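Local coordinates for cobalamin biosynthesis protein CobN (Mycobacterium tuberculosis, PDB 7C6O) that probably serves as the large, catalytic subunit of cobaltochelatase, which inserts cobalt into the corrin ring precursor during cobalamin biosynthesis, at residues R628-L633 against G687-I692; R994-K999 against R1041-D1046; L526-H531 against E562-K567; A719-R724 against R791-E796. One frame throughout, in Å; residues are numbered along the deposited sequence.

Contact 1 (R628-L633 against G687-I692); sequences RLEQLL and GWLCEI
The indole of W688 meets L629 at its edge: methyl CD2 of L629 lies in the ring plane, 3.9 Å from CZ3. One face of the same indole carries CD1 of I692, 3.6 Å above the plane and displaced toward the rim, so a neighbour one helical turn on helps to hold the ring. The side chains of L629 and W688 cross at about a right angle. L689 buries more surface here than any other residue. Its CG stands anti to the backbone N (chi1 166°), which carries methyl CD2 across to the opposite helix. There CD2 sits 3.7 Å from CA of E630 and, on another flank, 3.7 Å from CD1 of L633, whose side chain runs past it in the opposite direction. A branched leucine suits this place, since a single methyl touches both backbone and side chain. Of the E630 side chain, the aliphatic CB and CG face L689; its carboxylate lies beyond, forming a salt bridge with K693 and accepting a hydrogen bond from T622. R750 of helix 750-769 also touches E630, L633 and L689. The short axes pass 11.1 Å apart at a signed crossing angle of -136°, a wide spacing, bridged by leucine and tryptophan side chains, between two obliquely crossing helices of opposed sense, 624-642 and 675-694, in a largely helical region without strands between the two segments.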
loop_
_atom_site.group_PDB
_atom_site.type_symbol
_atom_site.label_atom_id
_atom_site.label_comp_id
_atom_site.label_asym_id
_atom_site.label_seq_id
_atom_site.Cartn_x
_atom_site.Cartn_y
_atom_site.Cartn_z
ATOM N N ARG A 628 34.421 0.084 -24.519
ATOM C CA ARG A 628 35.181 -0.096 -25.754
ATOM C C ARG A 628 34.277 0.022 -26.974
ATOM O O ARG A 628 34.669 0.601 -27.995
ATOM C CB ARG A 628 35.891 -1.451 -25.742
ATOM C CG ARG A 628 37.011 -1.576 -26.781
ATOM C CD ARG A 628 37.448 -3.025 -26.965
ATOM N NE ARG A 628 37.561 -3.738 -25.696
ATOM C CZ ARG A 628 38.631 -3.696 -24.906
ATOM N NH1 ARG A 628 39.688 -2.975 -25.255
ATOM N NH2 ARG A 628 38.642 -4.377 -23.769
ATOM N N LEU A 629 33.058 -0.521 -26.889
ATOM C CA LEU A 629 32.114 -0.409 -27.998
ATOM C C LEU A 629 31.754 1.045 -28.267
ATOM O O LEU A 629 31.658 1.467 -29.425
ATOM C CB LEU A 629 30.857 -1.227 -27.701
ATOM C CG LEU A 629 29.722 -1.127 -28.720
ATOM C CD1 LEU A 629 30.181 -1.615 -30.086
ATOM C CD2 LEU A 629 28.518 -1.920 -28.240
ATOM N N GLU A 630 31.538 1.818 -27.202
ATOM C CA GLU A 630 31.314 3.253 -27.335
ATOM C C GLU A 630 32.415 3.910 -28.158
ATOM O O GLU A 630 32.139 4.730 -29.043
ATOM C CB GLU A 630 31.234 3.870 -25.937
ATOM C CG GLU A 630 30.741 5.295 -25.860
ATOM C CD GLU A 630 30.467 5.708 -24.425
ATOM O OE1 GLU A 630 31.145 5.184 -23.515
ATOM O OE2 GLU A 630 29.562 6.536 -24.202
ATOM N N GLN A 631 33.670 3.543 -27.896
ATOM C CA GLN A 631 34.789 4.125 -28.630
ATOM C C GLN A 631 34.754 3.727 -30.101
ATOM O O GLN A 631 35.024 4.552 -30.983
ATOM C CB GLN A 631 36.109 3.699 -27.988
ATOM C CG GLN A 631 36.199 4.001 -26.498
ATOM C CD GLN A 631 37.370 3.307 -25.823
ATOM O OE1 GLN A 631 38.189 2.660 -26.479
ATOM N NE2 GLN A 631 37.451 3.435 -24.503
ATOM N N LEU A 632 34.424 2.464 -30.387
ATOM C CA LEU A 632 34.378 2.017 -31.777
ATOM C C LEU A 632 33.218 2.661 -32.530
ATOM O O LEU A 632 33.342 2.963 -33.723
ATOM C CB LEU A 632 34.283 0.493 -31.842
ATOM C CG LEU A 632 35.516 -0.291 -31.382
ATOM C CD1 LEU A 632 35.306 -1.788 -31.573
ATOM C CD2 LEU A 632 36.758 0.177 -32.122
ATOM N N LEU A 633 32.083 2.875 -31.854
ATOM C CA LEU A 633 30.958 3.550 -32.498
ATOM C C LEU A 633 31.325 4.972 -32.904
ATOM O O LEU A 633 30.981 5.419 -34.005
ATOM C CB LEU A 633 29.740 3.566 -31.571
ATOM C CG LEU A 633 29.078 2.226 -31.250
ATOM C CD1 LEU A 633 27.842 2.436 -30.391
ATOM C CD2 LEU A 633 28.731 1.477 -32.525
ATOM N N GLY A 687 21.204 3.297 -29.545
ATOM C CA GLY A 687 20.147 3.500 -28.570
ATOM C C GLY A 687 20.290 2.595 -27.361
ATOM O O GLY A 687 20.058 3.021 -26.226
ATOM N N TRP A 688 20.680 1.338 -27.587
ATOM C CA TRP A 688 20.861 0.401 -26.481
ATOM C C TRP A 688 21.988 0.850 -25.564
ATOM O O TRP A 688 21.826 0.901 -24.339
ATOM C CB TRP A 688 21.133 -1.003 -27.023
ATOM C CG TRP A 688 21.676 -1.952 -25.992
ATOM C CD1 TRP A 688 20.982 -2.544 -24.977
ATOM C CD2 TRP A 688 23.027 -2.424 -25.883
ATOM N NE1 TRP A 688 21.816 -3.351 -24.239
ATOM C CE2 TRP A 688 23.076 -3.296 -24.775
ATOM C CE3 TRP A 688 24.198 -2.193 -26.612
ATOM C CZ2 TRP A 688 24.251 -3.937 -24.381
ATOM C CZ3 TRP A 688 25.363 -2.831 -26.220
ATOM C CH2 TRP A 688 25.380 -3.693 -25.115
ATOM N N LEU A 689 23.144 1.179 -26.145
ATOM C CA LEU A 689 24.266 1.663 -25.350
ATOM C C LEU A 689 23.890 2.921 -24.578
ATOM O O LEU A 689 24.212 3.050 -23.390
ATOM C CB LEU A 689 25.469 1.921 -26.259
ATOM C CG LEU A 689 26.634 2.728 -25.684
ATOM C CD1 LEU A 689 27.213 2.036 -24.470
ATOM C CD2 LEU A 689 27.703 2.933 -26.742
ATOM N N CYS A 690 23.194 3.853 -25.234
ATOM C CA CYS A 690 22.781 5.083 -24.571
ATOM C C CYS A 690 21.902 4.792 -23.362
ATOM O O CYS A 690 22.081 5.393 -22.296
ATOM C CB CYS A 690 22.048 5.987 -25.563
ATOM S SG CYS A 690 21.454 7.548 -24.865
ATOM N N GLU A 691 20.966 3.853 -23.497
ATOM C CA GLU A 691 20.001 3.622 -22.426
ATOM C C GLU A 691 20.630 2.900 -21.236
ATOM O O GLU A 691 20.326 3.225 -20.082
ATOM C CB GLU A 691 18.793 2.859 -22.971
ATOM C CG GLU A 691 17.921 3.729 -23.875
ATOM C CD GLU A 691 16.631 3.059 -24.309
ATOM O OE1 GLU A 691 16.540 1.819 -24.220
ATOM O OE2 GLU A 691 15.706 3.782 -24.740
ATOM N N ILE A 692 21.517 1.932 -21.480
ATOM C CA ILE A 692 22.141 1.253 -20.346
ATOM C C ILE A 692 23.218 2.111 -19.694
ATOM O O ILE A 692 23.545 1.896 -18.520
ATOM C CB ILE A 692 22.731 -0.113 -20.742
ATOM C CG1 ILE A 692 23.879 0.050 -21.738
ATOM C CG2 ILE A 692 21.642 -1.026 -21.300
ATOM C CD1 ILE A 692 24.649 -1.234 -21.981
#

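Contact 2 (R994-K999 against R1041-D1046); sequences RIFGSK and REAIDD
With CG anti to its own carbonyl carbon (chi1 -58°) and the ring turned by a chi2 of -91°, F996 brings its phenyl rim against A1043 and D1046. CE1 of F996 comes to 3.9 Å from the backbone O of A1043 and 4.3 Å from its CB, while CZ of F996 lies 3.9 Å from the carbonyl C of D1046. Both approaches are oblique to the ring, and no hydrogen bond crosses the contact. A phenylalanine fits because the CA atoms of F996 and A1043 are 8.4 Å apart, and its ring bridges much of that gap; the small alanine lets the ring come close to the main chain. The contact belongs to a mixed sheet in which strand 995-997 pairs with 935-940 in parallel and with 1032-1034 antiparallel, the short, weakly bonded strand 1041-1042 forming the edge beyond. F996 thus reaches past the intervening strand to the start of helix 1044-1051. A1043 occupies the N-cap position but has no side-chain acceptor to offer. In one of two modelled conformers of E1042, OE1 accepts a hydrogen bond from N of I1044 at 2.8 Å, a bond therefore not certain. The carboxylate of D1046 turns from the phenyl ring to a salt bridge with R990.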
loop_
_atom_site.group_PDB
_atom_site.type_symbol
_atom_site.label_atom_id
_atom_site.label_comp_id
_atom_site.label_asym_id
_atom_site.label_seq_id
_atom_site.Cartn_x
_atom_site.Cartn_y
_atom_site.Cartn_z
ATOM N N ARG A 994 -12.201 -12.697 -15.729
ATOM C CA ARG A 994 -10.860 -12.311 -16.170
ATOM C C ARG A 994 -9.914 -11.922 -15.043
ATOM O O ARG A 994 -8.699 -11.894 -15.277
ATOM C CB ARG A 994 -10.937 -11.140 -17.162
ATOM C CG ARG A 994 -11.582 -11.473 -18.496
ATOM C CD ARG A 994 -10.765 -12.491 -19.271
ATOM N NE ARG A 994 -11.293 -12.700 -20.618
ATOM C CZ ARG A 994 -12.283 -13.537 -20.912
ATOM N NH1 ARG A 994 -12.862 -14.249 -19.952
ATOM N NH2 ARG A 994 -12.698 -13.663 -22.166
ATOM N N ILE A 995 -10.402 -11.616 -13.845
ATOM C CA ILE A 995 -9.578 -11.085 -12.765
ATOM C C ILE A 995 -9.318 -12.195 -11.755
ATOM O O ILE A 995 -10.258 -12.768 -11.191
ATOM C CB ILE A 995 -10.248 -9.878 -12.095
ATOM C CG1 ILE A 995 -10.686 -8.858 -13.147
ATOM C CG2 ILE A 995 -9.300 -9.235 -11.086
ATOM C CD1 ILE A 995 -11.524 -7.735 -12.589
ATOM N N PHE A 996 -8.044 -12.487 -11.511
ATOM C CA PHE A 996 -7.651 -13.515 -10.561
ATOM C C PHE A 996 -6.694 -12.919 -9.537
ATOM O O PHE A 996 -6.021 -11.921 -9.807
ATOM C CB PHE A 996 -7.014 -14.711 -11.281
ATOM C CG PHE A 996 -7.915 -15.335 -12.311
ATOM C CD1 PHE A 996 -8.763 -16.377 -11.969
ATOM C CD2 PHE A 996 -7.938 -14.857 -13.612
ATOM C CE1 PHE A 996 -9.608 -16.942 -12.912
ATOM C CE2 PHE A 996 -8.780 -15.417 -14.559
ATOM C CZ PHE A 996 -9.613 -16.461 -14.209
ATOM N N GLY A 997 -6.657 -13.520 -8.353
ATOM C CA GLY A 997 -5.812 -13.000 -7.300
ATOM C C GLY A 997 -5.577 -14.015 -6.203
ATOM O O GLY A 997 -5.961 -15.181 -6.315
ATOM N N SER A 998 -4.928 -13.547 -5.136
ATOM C CA SER A 998 -4.661 -14.386 -3.976
ATOM C C SER A 998 -5.960 -14.934 -3.394
ATOM O O SER A 998 -7.028 -14.333 -3.530
ATOM C CB SER A 998 -3.913 -13.589 -2.902
ATOM O OG SER A 998 -2.576 -13.318 -3.291
ATOM N N LYS A 999 -5.855 -16.090 -2.743
ATOM C CA LYS A 999 -6.996 -16.650 -2.035
ATOM C C LYS A 999 -7.531 -15.626 -1.036
ATOM O O LYS A 999 -6.742 -14.933 -0.378
ATOM C CB LYS A 999 -6.593 -17.938 -1.309
ATOM C CG LYS A 999 -7.729 -18.632 -0.568
ATOM C CD LYS A 999 -7.292 -19.973 0.005
ATOM C CE LYS A 999 -8.461 -20.691 0.671
ATOM N NZ LYS A 999 -8.074 -22.009 1.250
ATOM N N ARG A 1041 -13.876 -16.653 -5.070
ATOM C CA ARG A 1041 -14.150 -18.081 -5.148
ATOM C C ARG A 1041 -13.094 -18.771 -6.004
ATOM O O ARG A 1041 -12.531 -18.181 -6.930
ATOM C CB ARG A 1041 -15.543 -18.328 -5.733
ATOM C CG ARG A 1041 -15.653 -18.064 -7.229
ATOM C CD ARG A 1041 -17.069 -18.308 -7.729
ATOM N NE ARG A 1041 -17.152 -18.275 -9.188
ATOM C CZ ARG A 1041 -18.294 -18.262 -9.870
ATOM N NH1 ARG A 1041 -19.455 -18.272 -9.227
ATOM N NH2 ARG A 1041 -18.277 -18.233 -11.196
ATOM N N GLU A 1042 -12.809 -20.030 -5.674
ATOM C CA GLU A 1042 -11.863 -20.813 -6.461
ATOM C C GLU A 1042 -12.387 -20.977 -7.880
ATOM O O GLU A 1042 -13.546 -21.349 -8.083
ATOM C CB GLU A 1042 -11.638 -22.181 -5.811
ATOM C CG GLU A 1042 -10.805 -23.166 -6.635
ATOM C CD GLU A 1042 -11.649 -24.054 -7.541
ATOM O OE1 GLU A 1042 -11.441 -24.026 -8.772
ATOM O OE2 GLU A 1042 -12.524 -24.780 -7.019
ATOM N N ALA A 1043 -11.533 -20.693 -8.863
ATOM C CA ALA A 1043 -11.914 -20.753 -10.267
ATOM C C ALA A 1043 -10.736 -21.271 -11.094
ATOM O O ALA A 1043 -10.276 -20.636 -12.038
ATOM C CB ALA A 1043 -12.382 -19.383 -10.752
ATOM N N ILE A 1044 -10.249 -22.460 -10.728
ATOM C CA ILE A 1044 -9.059 -23.018 -11.370
ATOM C C ILE A 1044 -9.328 -23.307 -12.841
ATOM O O ILE A 1044 -8.508 -22.995 -13.714
ATOM C CB ILE A 1044 -8.593 -24.282 -10.626
ATOM C CG1 ILE A 1044 -8.062 -23.918 -9.240
ATOM C CG2 ILE A 1044 -7.534 -25.024 -11.433
ATOM C CD1 ILE A 1044 -7.629 -25.116 -8.427
ATOM N N ASP A 1045 -10.477 -23.917 -13.138
ATOM C CA ASP A 1045 -10.794 -24.242 -14.524
ATOM C C ASP A 1045 -10.941 -22.981 -15.365
ATOM O O ASP A 1045 -10.506 -22.944 -16.523
ATOM C CB ASP A 1045 -12.064 -25.091 -14.582
ATOM C CG ASP A 1045 -11.830 -26.517 -14.122
ATOM O OD1 ASP A 1045 -10.729 -27.054 -14.374
ATOM O OD2 ASP A 1045 -12.745 -27.104 -13.508
ATOM N N ASP A 1046 -11.542 -21.932 -14.798
ATOM C CA ASP A 1046 -11.647 -20.668 -15.521
ATOM C C ASP A 1046 -10.278 -20.024 -15.702
ATOM O O ASP A 1046 -9.995 -19.447 -16.759
ATOM C CB ASP A 1046 -12.592 -19.718 -14.791
ATOM C CG ASP A 1046 -14.037 -20.157 -14.881
ATOM O OD1 ASP A 1046 -14.410 -20.757 -15.909
ATOM O OD2 ASP A 1046 -14.795 -19.904 -13.925
#

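Contact 3 (L526-H531 against E562-K567); sequences LPPSHH and EWLPGK
Van der Waals contact between L526 and P565 brings the two loops closest together: CG of the P565 ring lies 3.5 Å from the backbone O of L526, with CD following at 3.8 Å. The pyrrolidine ring therefore lays one edge of its carbon skeleton against a carbonyl oxygen. That oxygen also accepts a hydrogen bond from R511, whose side chain touches P565 as well, so one arginine links both sides of the contact. The apolar component is a looser approach, 4.3 Å from CB of P528 to methyl CD1 of L564. Around this pair, L533 meets P528 and Y532 meets L564, so helix 530-539 contributes to the same hydrophobic cluster. Proline suits both loops, because its ring restricts phi and presents a compact apolar surface; leucine offers a branched apolar end that brings CD1 to the ring of P528. Polar bonds fix one loop from outside: NH1 of R604 donates to the backbone oxygens of both E562 and L564, and its NH2 to that of K567. In the fold, the loop that leads to S529, whose OG caps the start of helix 530-539, packs on the loop joining strand 551-555 to helix 576-581.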
loop_
_atom_site.group_PDB
_atom_site.type_symbol
_atom_site.label_atom_id
_atom_site.label_comp_id
_atom_site.label_asym_id
_atom_site.label_seq_id
_atom_site.Cartn_x
_atom_site.Cartn_y
_atom_site.Cartn_z
ATOM N N LEU A 526 -1.826 -20.720 5.386
ATOM C CA LEU A 526 -1.137 -21.313 6.522
ATOM C C LEU A 526 -1.145 -20.348 7.706
ATOM O O LEU A 526 -0.644 -19.222 7.580
ATOM C CB LEU A 526 0.300 -21.664 6.142
ATOM C CG LEU A 526 1.164 -22.255 7.260
ATOM C CD1 LEU A 526 0.660 -23.634 7.652
ATOM C CD2 LEU A 526 2.636 -22.307 6.853
ATOM N N PRO A 527 -1.709 -20.733 8.847
ATOM C CA PRO A 527 -1.766 -19.821 9.993
ATOM C C PRO A 527 -0.409 -19.705 10.661
ATOM O O PRO A 527 0.475 -20.544 10.434
ATOM C CB PRO A 527 -2.791 -20.494 10.919
ATOM C CG PRO A 527 -2.651 -21.949 10.607
ATOM C CD PRO A 527 -2.376 -22.016 9.126
ATOM N N PRO A 528 -0.197 -18.677 11.484
ATOM C CA PRO A 528 1.046 -18.608 12.256
ATOM C C PRO A 528 1.136 -19.776 13.225
ATOM O O PRO A 528 0.123 -20.297 13.699
ATOM C CB PRO A 528 0.933 -17.271 12.998
ATOM C CG PRO A 528 -0.542 -17.041 13.112
ATOM C CD PRO A 528 -1.113 -17.572 11.821
ATOM N N SER A 529 2.367 -20.190 13.508
ATOM C CA SER A 529 2.613 -21.297 14.418
ATOM C C SER A 529 2.474 -20.842 15.870
ATOM O O SER A 529 2.371 -19.649 16.170
ATOM C CB SER A 529 4.005 -21.879 14.190
ATOM O OG SER A 529 5.003 -20.963 14.618
ATOM N N HIS A 530 2.470 -21.820 16.783
ATOM C CA HIS A 530 2.501 -21.491 18.204
ATOM C C HIS A 530 3.780 -20.751 18.571
ATOM O O HIS A 530 3.762 -19.869 19.436
ATOM C CB HIS A 530 2.370 -22.758 19.054
ATOM C CG HIS A 530 1.058 -23.466 18.903
ATOM N ND1 HIS A 530 -0.135 -22.934 19.347
ATOM C CD2 HIS A 530 0.756 -24.675 18.374
ATOM C CE1 HIS A 530 -1.114 -23.782 19.091
ATOM N NE2 HIS A 530 -0.601 -24.846 18.500
ATOM N N HIS A 531 4.898 -21.095 17.927
ATOM C CA HIS A 531 6.146 -20.382 18.181
ATOM C C HIS A 531 6.055 -18.932 17.718
ATOM O O HIS A 531 6.507 -18.020 18.420
ATOM C CB HIS A 531 7.306 -21.099 17.490
ATOM C CG HIS A 531 8.620 -20.401 17.637
ATOM N ND1 HIS A 531 9.170 -19.629 16.638
ATOM C CD2 HIS A 531 9.493 -20.354 18.672
ATOM C CE1 HIS A 531 10.327 -19.140 17.047
ATOM N NE2 HIS A 531 10.545 -19.565 18.279
ATOM N N GLU A 562 2.059 -8.107 9.183
ATOM C CA GLU A 562 0.941 -7.455 8.511
ATOM C C GLU A 562 0.480 -8.202 7.266
ATOM O O GLU A 562 -0.448 -7.735 6.596
ATOM C CB GLU A 562 1.306 -6.009 8.154
ATOM C CG GLU A 562 2.427 -5.847 7.127
ATOM C CD GLU A 562 3.820 -5.818 7.747
ATOM O OE1 GLU A 562 4.029 -6.446 8.806
ATOM O OE2 GLU A 562 4.711 -5.160 7.168
ATOM N N TRP A 563 1.086 -9.348 6.949
ATOM C CA TRP A 563 0.678 -10.161 5.812
ATOM C C TRP A 563 0.135 -11.520 6.235
ATOM O O TRP A 563 -0.080 -12.383 5.377
ATOM C CB TRP A 563 1.849 -10.332 4.840
ATOM C CG TRP A 563 2.324 -9.021 4.298
ATOM C CD1 TRP A 563 3.340 -8.250 4.786
ATOM C CD2 TRP A 563 1.778 -8.309 3.181
ATOM N NE1 TRP A 563 3.467 -7.105 4.031
ATOM C CE2 TRP A 563 2.519 -7.118 3.042
ATOM C CE3 TRP A 563 0.736 -8.564 2.283
ATOM C CZ2 TRP A 563 2.254 -6.185 2.040
ATOM C CZ3 TRP A 563 0.475 -7.636 1.287
ATOM C CH2 TRP A 563 1.232 -6.461 1.176
ATOM N N LEU A 564 -0.095 -11.729 7.530
ATOM C CA LEU A 564 -0.664 -12.975 8.008
ATOM C C LEU A 564 -2.122 -13.096 7.567
ATOM O O LEU A 564 -2.791 -12.089 7.315
ATOM C CB LEU A 564 -0.570 -13.055 9.530
ATOM C CG LEU A 564 0.825 -13.171 10.149
ATOM C CD1 LEU A 564 0.719 -13.195 11.664
ATOM C CD2 LEU A 564 1.545 -14.411 9.636
ATOM N N PRO A 565 -2.633 -14.323 7.456
ATOM C CA PRO A 565 -4.028 -14.498 7.040
ATOM C C PRO A 565 -4.995 -13.818 7.997
ATOM O O PRO A 565 -4.780 -13.764 9.211
ATOM C CB PRO A 565 -4.214 -16.021 7.042
ATOM C CG PRO A 565 -2.841 -16.560 6.832
ATOM C CD PRO A 565 -1.923 -15.611 7.557
ATOM N N GLY A 566 -6.068 -13.297 7.423
ATOM C CA GLY A 566 -7.064 -12.564 8.175
ATOM C C GLY A 566 -7.886 -11.719 7.220
ATOM O O GLY A 566 -7.779 -11.848 6.001
ATOM N N LYS A 567 -8.702 -10.846 7.803
ATOM C CA LYS A 567 -9.512 -9.960 6.980
ATOM C C LYS A 567 -8.629 -8.963 6.228
ATOM O O LYS A 567 -7.489 -8.681 6.614
ATOM C CB LYS A 567 -10.538 -9.214 7.834
ATOM C CG LYS A 567 -11.493 -10.133 8.582
ATOM C CD LYS A 567 -12.615 -9.355 9.250
ATOM C CE LYS A 567 -13.415 -10.247 10.187
ATOM N NZ LYS A 567 -13.908 -11.483 9.512
#

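Contact 4 (A719-R724 against R791-E796); sequences AILRAR and RFAATE
L721 sets both methyls against A793, and CD2 also against F792: CD1 lies 3.7 Å from CB of A793, and CD2 lies 4.3 Å from CD2 of F792. Its CG is anti to the carbonyl carbon (chi1 -66°) and the chain extends onward at chi2 179°, carrying the fork across to helix 784-801. CD2 also passes 4.0 Å from CB of A793, so the alanine methyl is held against both prongs. Alanine suits this position by its shortness: with CA atoms of L721 and A793 only 7.4 Å apart, a leucine on one side and a methyl on the other fill the gap. F792 has its CG swung away from its own backbone N (chi1 176°), which offers the phenyl edge to L721, whose CD2 is near the ring plane. The same ring packs edge-to-face with F727 and touches I733. Further along, helix 784-801 widens into a pi-type turn at 793-796. O of R791, ahead of that turn, accepts two bonds from T795, one from N at 2.8 Å and one from OG1 at 2.9 Å, reaching it from opposite faces of the carbonyl plane; the hydroxyl is thus satisfied within its own helix. With no hydrogen bond or charge pair between the segments, the contact across them rests on van der Waals fit and the burial of apolar surface.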
loop_
_atom_site.group_PDB
_atom_site.type_symbol
_atom_site.label_atom_id
_atom_site.label_comp_id
_atom_site.label_asym_id
_atom_site.label_seq_id
_atom_site.Cartn_x
_atom_site.Cartn_y
_atom_site.Cartn_z
ATOM N N ALA A 719 19.507 13.245 -10.597
ATOM C CA ALA A 719 18.515 12.237 -10.956
ATOM C C ALA A 719 17.098 12.759 -10.751
ATOM O O ALA A 719 16.210 12.509 -11.575
ATOM C CB ALA A 719 18.739 10.964 -10.142
ATOM N N ILE A 720 16.870 13.491 -9.659
ATOM C CA ILE A 720 15.540 14.030 -9.389
ATOM C C ILE A 720 15.145 15.041 -10.460
ATOM O O ILE A 720 14.007 15.042 -10.945
ATOM C CB ILE A 720 15.496 14.647 -7.977
ATOM C CG1 ILE A 720 15.588 13.543 -6.917
ATOM C CG2 ILE A 720 14.238 15.483 -7.790
ATOM C CD1 ILE A 720 15.819 14.055 -5.513
ATOM N N LEU A 721 16.081 15.904 -10.855
ATOM C CA LEU A 721 15.793 16.969 -11.808
ATOM C C LEU A 721 15.647 16.480 -13.241
ATOM O O LEU A 721 15.196 17.253 -14.093
ATOM C CB LEU A 721 16.890 18.034 -11.757
ATOM C CG LEU A 721 17.010 18.841 -10.465
ATOM C CD1 LEU A 721 18.156 19.838 -10.575
ATOM C CD2 LEU A 721 15.696 19.545 -10.160
ATOM N N ARG A 722 16.026 15.233 -13.538
ATOM C CA ARG A 722 15.937 14.759 -14.914
ATOM C C ARG A 722 14.490 14.634 -15.374
ATOM O O ARG A 722 14.200 14.802 -16.564
ATOM C CB ARG A 722 16.657 13.419 -15.064
ATOM C CG ARG A 722 16.848 12.995 -16.513
ATOM C CD ARG A 722 17.363 11.572 -16.631
ATOM N NE ARG A 722 18.750 11.433 -16.197
ATOM C CZ ARG A 722 19.428 10.291 -16.248
ATOM N NH1 ARG A 722 18.844 9.193 -16.712
ATOM N NH2 ARG A 722 20.688 10.244 -15.835
ATOM N N ALA A 723 13.574 14.358 -14.455
ATOM C CA ALA A 723 12.184 14.142 -14.821
ATOM C C ALA A 723 11.434 15.460 -14.941
ATOM O O ALA A 723 11.781 16.461 -14.304
ATOM C CB ALA A 723 11.489 13.258 -13.785
ATOM N N ARG A 724 10.404 15.461 -15.783
ATOM C CA ARG A 724 9.460 16.568 -15.782
ATOM C C ARG A 724 8.699 16.562 -14.460
ATOM O O ARG A 724 8.251 15.510 -13.989
ATOM C CB ARG A 724 8.516 16.470 -16.986
ATOM C CG ARG A 724 7.073 16.083 -16.680
ATOM C CD ARG A 724 6.862 14.575 -16.713
ATOM N NE ARG A 724 5.538 14.210 -16.213
ATOM C CZ ARG A 724 5.311 13.666 -15.021
ATOM N NH1 ARG A 724 6.324 13.404 -14.205
ATOM N NH2 ARG A 724 4.073 13.375 -14.649
ATOM N N ARG A 791 16.392 26.940 -9.901
ATOM C CA ARG A 791 15.714 27.622 -8.804
ATOM C C ARG A 791 14.768 26.673 -8.080
ATOM O O ARG A 791 14.657 26.714 -6.850
ATOM C CB ARG A 791 14.966 28.844 -9.341
ATOM C CG ARG A 791 14.700 29.935 -8.317
ATOM C CD ARG A 791 14.584 31.309 -8.988
ATOM N NE ARG A 791 13.894 31.241 -10.276
ATOM C CZ ARG A 791 14.450 31.547 -11.446
ATOM N NH1 ARG A 791 15.709 31.964 -11.498
ATOM N NH2 ARG A 791 13.743 31.450 -12.565
ATOM N N PHE A 792 14.084 25.807 -8.833
ATOM C CA PHE A 792 13.242 24.783 -8.222
ATOM C C PHE A 792 14.068 23.840 -7.357
ATOM O O PHE A 792 13.636 23.447 -6.267
ATOM C CB PHE A 792 12.501 24.008 -9.312
ATOM C CG PHE A 792 11.683 22.855 -8.797
ATOM C CD1 PHE A 792 10.475 23.074 -8.158
ATOM C CD2 PHE A 792 12.116 21.550 -8.972
ATOM C CE1 PHE A 792 9.718 22.014 -7.691
ATOM C CE2 PHE A 792 11.365 20.486 -8.508
ATOM C CZ PHE A 792 10.164 20.718 -7.868
ATOM N N ALA A 793 15.263 23.472 -7.822
ATOM C CA ALA A 793 16.135 22.616 -7.026
ATOM C C ALA A 793 16.516 23.285 -5.712
ATOM O O ALA A 793 16.515 22.643 -4.655
ATOM C CB ALA A 793 17.387 22.255 -7.824
ATOM N N ALA A 794 16.837 24.578 -5.757
ATOM C CA ALA A 794 17.278 25.267 -4.550
ATOM C C ALA A 794 16.115 25.574 -3.616
ATOM O O ALA A 794 16.284 25.552 -2.392
ATOM C CB ALA A 794 18.020 26.552 -4.919
ATOM N N THR A 795 14.932 25.847 -4.165
ATOM C CA THR A 795 13.782 26.239 -3.360
ATOM C C THR A 795 13.025 25.047 -2.786
ATOM O O THR A 795 12.579 25.098 -1.634
ATOM C CB THR A 795 12.829 27.100 -4.198
ATOM O OG1 THR A 795 13.525 28.260 -4.673
ATOM C CG2 THR A 795 11.642 27.541 -3.366
ATOM N N GLU A 796 12.874 23.969 -3.555
ATOM C CA GLU A 796 12.058 22.836 -3.139
ATOM C C GLU A 796 12.860 21.567 -2.894
ATOM O O GLU A 796 12.747 20.972 -1.820
ATOM C CB GLU A 796 10.967 22.563 -4.184
ATOM C CG GLU A 796 9.969 23.691 -4.347
ATOM C CD GLU A 796 9.084 23.874 -3.129
ATOM O OE1 GLU A 796 9.011 22.947 -2.290
ATOM O OE2 GLU A 796 8.457 24.950 -3.010
#

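How the contacts relate
Along the chain the order is contact 3, contact 1, contact 4 and contact 2, each closing before the next opens. Contact 1 joins two helices, and the touching residues of contact 4 belong to helices 710-722 and 784-801. These two contacts lie on the same side of the chain's centre, their centres 28 Å apart and their nearest atoms about 7 Å; helix 750-769, which touches contact 1, runs in the sequence between the two segments of contact 4. Contacts 2 and 3 form a second pair, with centres 22 Å apart; K999 of contact 2 forms a salt bridge with D525, the residue just before contact 3. Centres of the two pairs are 44 to 50 Å apart, so they lie in separate regions of the chain.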